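Local coordinates for malonyl CoA-acyl carrier protein transacylase (PDB 4RR5) that transfers the malonyl group from malonyl-CoA to holo-acyl carrier protein, yielding malonyl-ACP for fatty acid biosynthesis, at residues A[96-101]-A[211-216]; A[123-128]-A[181-186]; A[149-154]-A[243-248]. All blocks are in the same frame, centred on the assembly; numbering follows the deposited sequence.

Contact 1. Residues A[96-101]-A[211-216]; sequences YAAGVF and ATVPVL
Ala98 is the bump here; the loop 211-214 and the first residue of strand 215-217 supply the hollow. Ala98 comes just before Gly99, whose positive phi ends helix 90-97 in a Schellman motif; this helix starts at the probable nucleophile elbow of the hydrolase-like core. The single methyl of Ala98 drops into a pocket with three apolar contacts: Ala98 CB lies 3.8 Å from Ala211 CB, 4.0 Å from Val215 CG2 and, a little more loosely, 4.2 Å from Val213 CG2. Val84 of strand 83-86, at the border of the parallel sheet, also touches Ala98, Val213 and Val215 and adds to the same apolar cluster. Two residues on, Val100 turns one branch back over Ala211, with Val100 CG2 3.9 Å from Ala211 CB; that branch lies anti to the carbonyl carbon, while CG1 takes the position anti to N (chi1 171°). Ala211 CB thus has a neighbour in both Ala98 and Val100. A side chain at Gly99 would probably crowd Thr212 CG2. The polar part gathers on one carbonyl: Thr212 N gives Ala98 O a nearly straight bond of 2.9 Å, and Thr212 OG1 adds a weak one to Ala98 O at 3.3 Å.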
loop_
_atom_site.group_PDB
_atom_site.type_symbol
_atom_site.label_atom_id
_atom_site.label_comp_id
_atom_site.label_asym_id
_atom_site.label_seq_id
_atom_site.Cartn_x
_atom_site.Cartn_y
_atom_site.Cartn_z
ATOM N N TYR A 96 3.968 5.244 9.870
ATOM C CA TYR A 96 5.288 5.580 10.384
ATOM C C TYR A 96 5.579 7.039 10.108
ATOM O O TYR A 96 6.161 7.733 10.934
ATOM C CB TYR A 96 6.400 4.708 9.763
ATOM C CG TYR A 96 7.753 5.384 9.874
ATOM C CD1 TYR A 96 8.448 5.394 11.084
ATOM C CD2 TYR A 96 8.310 6.066 8.792
ATOM C CE1 TYR A 96 9.669 6.042 11.205
ATOM C CE2 TYR A 96 9.526 6.712 8.910
ATOM C CZ TYR A 96 10.206 6.691 10.113
ATOM O OH TYR A 96 11.424 7.333 10.224
ATOM N N ALA A 97 5.180 7.496 8.932
ATOM C CA ALA A 97 5.424 8.868 8.546
ATOM C C ALA A 97 4.666 9.824 9.448
ATOM O O ALA A 97 5.006 11.004 9.523
ATOM C CB ALA A 97 5.033 9.092 7.091
ATOM N N ALA A 98 3.638 9.319 10.130
ATOM C CA ALA A 98 2.744 10.169 10.915
ATOM C C ALA A 98 2.986 10.014 12.404
ATOM O O ALA A 98 2.251 10.580 13.209
ATOM C CB ALA A 98 1.309 9.860 10.593
ATOM N N GLY A 99 4.006 9.242 12.773
ATOM C CA GLY A 99 4.444 9.171 14.155
ATOM C C GLY A 99 3.687 8.179 15.010
ATOM O O GLY A 99 3.843 8.139 16.237
ATOM N N VAL A 100 2.883 7.350 14.355
ATOM C CA VAL A 100 1.999 6.430 15.053
ATOM C C VAL A 100 2.797 5.329 15.737
ATOM O O VAL A 100 2.476 4.908 16.853
ATOM C CB VAL A 100 0.975 5.842 14.075
ATOM C CG1 VAL A 100 0.188 4.734 14.720
ATOM C CG2 VAL A 100 0.058 6.954 13.571
ATOM N N PHE A 101 3.836 4.861 15.051
ATOM C CA PHE A 101 4.844 3.993 15.651
ATOM C C PHE A 101 6.179 4.339 15.035
ATOM O O PHE A 101 6.222 4.962 13.965
ATOM C CB PHE A 101 4.541 2.508 15.447
ATOM C CG PHE A 101 4.081 2.163 14.062
ATOM C CD1 PHE A 101 4.933 2.280 12.978
ATOM C CD2 PHE A 101 2.786 1.707 13.845
ATOM C CE1 PHE A 101 4.503 1.958 11.694
ATOM C CE2 PHE A 101 2.346 1.393 12.569
ATOM C CZ PHE A 101 3.214 1.512 11.485
ATOM N N ALA A 211 -1.588 10.519 15.530
ATOM C CA ALA A 211 -0.844 10.948 14.368
ATOM C C ALA A 211 -0.651 12.456 14.372
ATOM O O ALA A 211 -1.545 13.218 14.744
ATOM C CB ALA A 211 -1.545 10.505 13.085
ATOM N N THR A 212 0.531 12.862 13.924
ATOM C CA THR A 212 0.921 14.256 13.831
ATOM C C THR A 212 0.307 14.944 12.605
ATOM O O THR A 212 0.351 16.168 12.488
ATOM C CB THR A 212 2.434 14.349 13.779
ATOM O OG1 THR A 212 2.875 13.772 12.555
ATOM C CG2 THR A 212 3.023 13.528 14.887
ATOM N N VAL A 213 -0.239 14.147 11.684
ATOM C CA VAL A 213 -1.059 14.655 10.577
ATOM C C VAL A 213 -2.221 13.680 10.308
ATOM O O VAL A 213 -2.218 12.539 10.792
ATOM C CB VAL A 213 -0.238 14.867 9.281
ATOM C CG1 VAL A 213 0.759 15.981 9.453
ATOM C CG2 VAL A 213 0.466 13.611 8.882
ATOM N N PRO A 214 -3.239 14.130 9.563
ATOM C CA PRO A 214 -4.341 13.207 9.271
ATOM C C PRO A 214 -3.916 12.015 8.422
ATOM O O PRO A 214 -3.262 12.195 7.392
ATOM C CB PRO A 214 -5.342 14.081 8.500
ATOM C CG PRO A 214 -5.068 15.458 8.972
ATOM C CD PRO A 214 -3.576 15.519 9.202
ATOM N N VAL A 215 -4.290 10.818 8.870
ATOM C CA VAL A 215 -4.138 9.590 8.101
ATOM C C VAL A 215 -5.475 9.196 7.493
ATOM O O VAL A 215 -6.478 9.132 8.210
ATOM C CB VAL A 215 -3.632 8.433 8.994
ATOM C CG1 VAL A 215 -3.226 7.211 8.150
ATOM C CG2 VAL A 215 -2.495 8.913 9.890
ATOM N N LEU A 216 -5.504 8.933 6.188
ATOM C CA LEU A 216 -6.710 8.373 5.566
ATOM C C LEU A 216 -6.542 6.872 5.328
ATOM O O LEU A 216 -5.850 6.456 4.404
ATOM C CB LEU A 216 -7.050 9.084 4.249
ATOM C CG LEU A 216 -7.554 10.532 4.332
ATOM C CD1 LEU A 216 -6.494 11.513 4.843
ATOM C CD2 LEU A 216 -8.083 10.982 2.983
#

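Contact 2. Residues A[123-128]-A[181-186]; sequences GMMAAL and LKVSGA
Met125 reaches across from its strand and lays its thioether against Val183 and the backbone of Gly185. Its CG is anti to the carbonyl carbon (chi1 -42°), the next bond is extended, and the chain then bends at chi3 (75°), turning the terminal methyl away from a straight run. The two side chains meet at a slant: Met125 SD is 3.6 Å from Val183 CG2, the branch of the valine that lies between its backbone N and carbonyl carbon. One atom back along the chain from the sulfur the packing is close, with Met125 CG 3.1 Å from Gly185 O. Strand 124-129 belongs to the small ferredoxin-like subdomain, in which it runs between strands 178-180 and 156-161; segment 181-186 continues from the edge strand 178-180. The pairing lasts one bond further, Leu181 N to Met125 O at 2.9 Å, before an inverse gamma turn centred on Lys182 carries the chain off the strand. Leu181 splays its two methyls along the strand: CD1 is 4.2 Å from Met125 CB, and CD2 is 4.0 Å from Ala127 CB. Phe187 and Val158 also touch Met125, whose side chain comes within about 5 Å of that of His188, an active-site residue by similarity. An alanine at Met125 would probably open a gap beside Val183 CG2 and leave that valine freer to shift. At the other end, Gly123 passes the backbone of Gly185 with their CA atoms 4.7 Å apart.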
loop_
_atom_site.group_PDB
_atom_site.type_symbol
_atom_site.label_atom_id
_atom_site.label_comp_id
_atom_site.label_asym_id
_atom_site.label_seq_id
_atom_site.Cartn_x
_atom_site.Cartn_y
_atom_site.Cartn_z
ATOM N N GLY A 123 -5.823 -18.984 -2.906
ATOM C CA GLY A 123 -6.669 -18.260 -3.843
ATOM C C GLY A 123 -5.925 -17.306 -4.760
ATOM O O GLY A 123 -4.721 -17.459 -4.981
ATOM N N MET A 124 -6.638 -16.291 -5.253
ATOM C CA MET A 124 -6.171 -15.492 -6.383
ATOM C C MET A 124 -6.822 -14.098 -6.479
ATOM O O MET A 124 -7.955 -13.893 -6.043
ATOM C CB MET A 124 -6.431 -16.292 -7.661
ATOM C CG MET A 124 -6.073 -15.623 -8.948
ATOM S SD MET A 124 -7.039 -16.347 -10.277
ATOM C CE MET A 124 -7.022 -14.987 -11.452
ATOM N N MET A 125 -6.095 -13.138 -7.045
ATOM C CA MET A 125 -6.649 -11.816 -7.331
ATOM C C MET A 125 -6.400 -11.398 -8.781
ATOM O O MET A 125 -5.371 -11.741 -9.365
ATOM C CB MET A 125 -6.047 -10.765 -6.395
ATOM C CG MET A 125 -5.919 -11.203 -4.944
ATOM S SD MET A 125 -4.973 -9.993 -4.012
ATOM C CE MET A 125 -6.184 -8.687 -3.828
ATOM N N ALA A 126 -7.340 -10.641 -9.349
ATOM C CA ALA A 126 -7.191 -10.088 -10.695
ATOM C C ALA A 126 -7.580 -8.619 -10.741
ATOM O O ALA A 126 -8.454 -8.177 -9.995
ATOM C CB ALA A 126 -8.026 -10.872 -11.701
ATOM N N ALA A 127 -6.940 -7.863 -11.626
ATOM C CA ALA A 127 -7.291 -6.459 -11.797
ATOM C C ALA A 127 -8.121 -6.281 -13.064
ATOM O O ALA A 127 -7.980 -7.033 -14.024
ATOM C CB ALA A 127 -6.047 -5.594 -11.845
ATOM N N LEU A 128 -8.995 -5.285 -13.055
ATOM C CA LEU A 128 -9.888 -5.056 -14.174
ATOM C C LEU A 128 -9.776 -3.611 -14.584
ATOM O O LEU A 128 -9.975 -2.715 -13.771
ATOM C CB LEU A 128 -11.333 -5.404 -13.807
ATOM C CG LEU A 128 -11.612 -6.872 -13.497
ATOM C CD1 LEU A 128 -12.924 -7.041 -12.764
ATOM C CD2 LEU A 128 -11.646 -7.647 -14.779
ATOM N N LEU A 181 -3.167 -10.729 -10.885
ATOM C CA LEU A 181 -2.057 -10.108 -10.177
ATOM C C LEU A 181 -0.966 -11.140 -9.845
ATOM O O LEU A 181 -1.242 -12.338 -9.741
ATOM C CB LEU A 181 -2.555 -9.426 -8.902
ATOM C CG LEU A 181 -3.464 -8.209 -9.102
ATOM C CD1 LEU A 181 -3.751 -7.507 -7.780
ATOM C CD2 LEU A 181 -2.845 -7.244 -10.100
ATOM N N LYS A 182 0.275 -10.683 -9.679
ATOM C CA LYS A 182 1.345 -11.607 -9.320
ATOM C C LYS A 182 1.374 -11.859 -7.819
ATOM O O LYS A 182 2.402 -11.674 -7.158
ATOM C CB LYS A 182 2.700 -11.094 -9.791
ATOM C CG LYS A 182 2.913 -11.196 -11.287
ATOM C CD LYS A 182 4.273 -10.643 -11.663
ATOM C CE LYS A 182 4.255 -10.083 -13.064
ATOM N NZ LYS A 182 5.515 -9.355 -13.381
ATOM N N VAL A 183 0.228 -12.269 -7.286
ATOM C CA VAL A 183 0.121 -12.716 -5.907
ATOM C C VAL A 183 -0.754 -13.964 -5.886
ATOM O O VAL A 183 -1.608 -14.164 -6.763
ATOM C CB VAL A 183 -0.472 -11.642 -4.979
ATOM C CG1 VAL A 183 0.337 -10.334 -5.060
ATOM C CG2 VAL A 183 -1.938 -11.405 -5.318
ATOM N N SER A 184 -0.540 -14.802 -4.883
ATOM C CA SER A 184 -1.179 -16.105 -4.863
ATOM C C SER A 184 -2.102 -16.284 -3.659
ATOM O O SER A 184 -2.428 -17.405 -3.272
ATOM C CB SER A 184 -0.101 -17.194 -4.908
ATOM O OG SER A 184 1.102 -16.727 -4.316
ATOM N N GLY A 185 -2.548 -15.173 -3.087
ATOM C CA GLY A 185 -3.536 -15.238 -2.029
ATOM C C GLY A 185 -4.802 -14.454 -2.333
ATOM O O GLY A 185 -4.797 -13.541 -3.168
ATOM N N ALA A 186 -5.892 -14.820 -1.660
ATOM C CA ALA A 186 -7.124 -14.044 -1.709
ATOM C C ALA A 186 -7.065 -12.855 -0.737
ATOM O O ALA A 186 -7.858 -12.752 0.196
ATOM C CB ALA A 186 -8.314 -14.923 -1.401
#

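Contact 3. Residues A[149-154]-A[243-248]; sequences ANDNSP and RWRETM
Asp151 and Arg245 pair with carboxylate and guanidinium planes 49° apart, in a salt bridge made through NE. Arg245 NE stands 2.7 Å from Asp151 OD2 and 3.3 Å from Asp151 OD1; both bonds are weak, the shorter one because it is strongly bent. The arginine gets there by curling: its chain is extended as far as CD and then bends at chi3 (56°), which turns NE back toward the carboxylate. Pro154 flanks that bend, its CD 3.9 Å from Arg245 CD. The backbone reinforces the pair, since Arg245 N donates an almost straight bond of 2.8 Å to Asp151 O at the start of helix 244-254. A water lies over one face of the Arg245 guanidinium, offset toward the rim, and accepts from Glu246 N. Glu246 is itself gripped side-on by Arg243, NE to OE1 at 2.7 Å and NH2 to OE2, a grip that would probably ease the nearness of the Glu246 and Asp151 charges. Further in, Asn152 stands steeply to Trp244, amide and ring planes 69° apart, with Asn152 OD1 3.8 Å from Trp244 CB; that same oxygen accepts a bond from His87 NE2, and the indole NE1 bonds to Tyr259. His87, whose ring also meets that of Trp244, sits next to Ser88 in the probable nucleophile elbow. Strand 146-153 belongs to the small ferredoxin-like subdomain and pairs in parallel with the short strand 242-243, which runs straight into helix 244-254 of the larger part. Leu271 of helix 267-273 touches Asn152, Leu268 touches Trp244, and Pro221 of strand 220-221 packs on the Arg243, Glu246 and Thr247 side.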
loop_
_atom_site.group_PDB
_atom_site.type_symbol
_atom_site.label_atom_id
_atom_site.label_comp_id
_atom_site.label_asym_id
_atom_site.label_seq_id
_atom_site.Cartn_x
_atom_site.Cartn_y
_atom_site.Cartn_z
ATOM N N ALA A 149 -11.608 -6.082 -3.771
ATOM C CA ALA A 149 -10.473 -5.999 -2.855
ATOM C C ALA A 149 -9.784 -4.639 -2.925
ATOM O O ALA A 149 -9.332 -4.103 -1.914
ATOM C CB ALA A 149 -9.466 -7.123 -3.159
ATOM N N ASN A 150 -9.681 -4.100 -4.131
ATOM C CA ASN A 150 -9.256 -2.725 -4.319
ATOM C C ASN A 150 -10.318 -1.985 -5.085
ATOM O O ASN A 150 -10.831 -2.500 -6.086
ATOM C CB ASN A 150 -7.945 -2.612 -5.106
ATOM C CG ASN A 150 -6.767 -3.246 -4.411
ATOM O OD1 ASN A 150 -6.881 -3.787 -3.304
ATOM N ND2 ASN A 150 -5.618 -3.216 -5.081
ATOM N N ASP A 151 -10.633 -0.776 -4.636
ATOM C CA ASP A 151 -11.342 0.164 -5.485
ATOM C C ASP A 151 -10.381 1.306 -5.766
ATOM O O ASP A 151 -10.206 2.206 -4.945
ATOM C CB ASP A 151 -12.621 0.653 -4.817
ATOM C CG ASP A 151 -13.289 1.775 -5.586
ATOM O OD1 ASP A 151 -13.204 1.797 -6.825
ATOM O OD2 ASP A 151 -13.902 2.648 -4.947
ATOM N N ASN A 152 -9.752 1.263 -6.933
ATOM C CA ASN A 152 -8.602 2.117 -7.203
ATOM C C ASN A 152 -8.892 3.398 -7.999
ATOM O O ASN A 152 -8.478 4.487 -7.603
ATOM C CB ASN A 152 -7.539 1.290 -7.920
ATOM C CG ASN A 152 -6.885 0.275 -7.007
ATOM O OD1 ASN A 152 -6.729 0.519 -5.807
ATOM N ND2 ASN A 152 -6.498 -0.878 -7.569
ATOM N N SER A 153 -9.577 3.265 -9.126
ATOM C CA SER A 153 -10.008 4.415 -9.923
ATOM C C SER A 153 -11.293 4.012 -10.620
ATOM O O SER A 153 -11.570 2.818 -10.738
ATOM C CB SER A 153 -8.933 4.841 -10.943
ATOM O OG SER A 153 -8.801 3.914 -12.011
ATOM N N PRO A 154 -12.095 4.993 -11.066
ATOM C CA PRO A 154 -13.307 4.675 -11.831
ATOM C C PRO A 154 -13.080 3.639 -12.940
ATOM O O PRO A 154 -13.966 2.840 -13.257
ATOM C CB PRO A 154 -13.700 6.032 -12.408
ATOM C CG PRO A 154 -13.291 6.998 -11.326
ATOM C CD PRO A 154 -12.039 6.421 -10.702
ATOM N N ARG A 243 -10.136 1.160 -0.332
ATOM C CA ARG A 243 -10.940 2.224 -0.908
ATOM C C ARG A 243 -10.063 3.391 -1.354
ATOM O O ARG A 243 -10.161 4.500 -0.819
ATOM C CB ARG A 243 -11.978 2.660 0.112
ATOM C CG ARG A 243 -12.715 1.447 0.655
ATOM C CD ARG A 243 -13.573 1.752 1.844
ATOM N NE ARG A 243 -14.457 2.871 1.555
ATOM C CZ ARG A 243 -15.285 3.408 2.435
ATOM N NH1 ARG A 243 -15.346 2.928 3.672
ATOM N NH2 ARG A 243 -16.042 4.427 2.069
ATOM N N TRP A 244 -9.199 3.136 -2.337
ATOM C CA TRP A 244 -8.220 4.140 -2.727
ATOM C C TRP A 244 -8.866 5.244 -3.543
ATOM O O TRP A 244 -8.527 6.415 -3.373
ATOM C CB TRP A 244 -7.055 3.531 -3.504
ATOM C CG TRP A 244 -5.950 4.513 -3.614
ATOM C CD1 TRP A 244 -5.620 5.260 -4.709
ATOM C CD2 TRP A 244 -5.065 4.917 -2.569
ATOM N NE1 TRP A 244 -4.571 6.097 -4.410
ATOM C CE2 TRP A 244 -4.217 5.912 -3.099
ATOM C CE3 TRP A 244 -4.904 4.535 -1.234
ATOM C CZ2 TRP A 244 -3.207 6.514 -2.345
ATOM C CZ3 TRP A 244 -3.913 5.146 -0.482
ATOM C CH2 TRP A 244 -3.080 6.125 -1.041
ATOM N N ARG A 245 -9.803 4.883 -4.414
ATOM C CA ARG A 245 -10.565 5.888 -5.159
ATOM C C ARG A 245 -11.104 6.958 -4.215
ATOM O O ARG A 245 -10.845 8.146 -4.398
ATOM C CB ARG A 245 -11.713 5.238 -5.942
ATOM C CG ARG A 245 -12.624 6.241 -6.667
ATOM C CD ARG A 245 -13.826 5.580 -7.374
ATOM N NE ARG A 245 -14.674 4.766 -6.496
ATOM C CZ ARG A 245 -15.613 5.243 -5.675
ATOM N NH1 ARG A 245 -15.836 6.549 -5.582
ATOM N NH2 ARG A 245 -16.333 4.410 -4.932
ATOM N N GLU A 246 -11.828 6.518 -3.191
ATOM C CA GLU A 246 -12.403 7.417 -2.193
ATOM C C GLU A 246 -11.328 8.143 -1.409
ATOM O O GLU A 246 -11.568 9.211 -0.844
ATOM C CB GLU A 246 -13.302 6.648 -1.219
ATOM C CG GLU A 246 -14.601 6.118 -1.817
ATOM C CD GLU A 246 -15.323 5.177 -0.867
ATOM O OE1 GLU A 246 -14.996 3.978 -0.848
ATOM O OE2 GLU A 246 -16.213 5.634 -0.120
ATOM N N THR A 247 -10.142 7.556 -1.351
ATOM C CA THR A 247 -9.067 8.194 -0.612
ATOM C C THR A 247 -8.670 9.475 -1.333
ATOM O O THR A 247 -8.551 10.541 -0.716
ATOM C CB THR A 247 -7.872 7.261 -0.451
ATOM O OG1 THR A 247 -8.254 6.167 0.395
ATOM C CG2 THR A 247 -6.723 8.001 0.188
ATOM N N MET A 248 -8.521 9.364 -2.650
ATOM C CA MET A 248 -8.129 10.489 -3.488
ATOM C C MET A 248 -9.185 11.598 -3.534
ATOM O O MET A 248 -8.854 12.790 -3.471
ATOM C CB MET A 248 -7.812 9.987 -4.897
ATOM C CG MET A 248 -6.581 9.114 -4.921
ATOM S SD MET A 248 -6.205 8.418 -6.513
ATOM C CE MET A 248 -7.628 7.338 -6.740
HETATM O O HOH W 1 -12.823 3.933 -3.221
#

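In the fold
Contact 3 is the middle piece. It touches contact 2 through Met125 CE, 3.7 Å from Ala149 CB, and contact 1 through Leu216 CD2, 3.8 Å from Thr247 O. Contacts 1 and 2 lie on opposite sides of the chain's centre, their nearest atoms about 17 Å apart. Contacts 2 and 3 both reach the mixed sheet and come near the probable catalytic pair: the side chains of Met125 and Trp244 are each about 8 Å from that of Ser88, and that of Asn152 is about 9 Å from that of His188. An acetate ion, probably from the crystallisation liquor, lies about 5 Å from the Met125 side chain. Contact 1 lies away from Ser88 and His188, at the far end of helix 90-97.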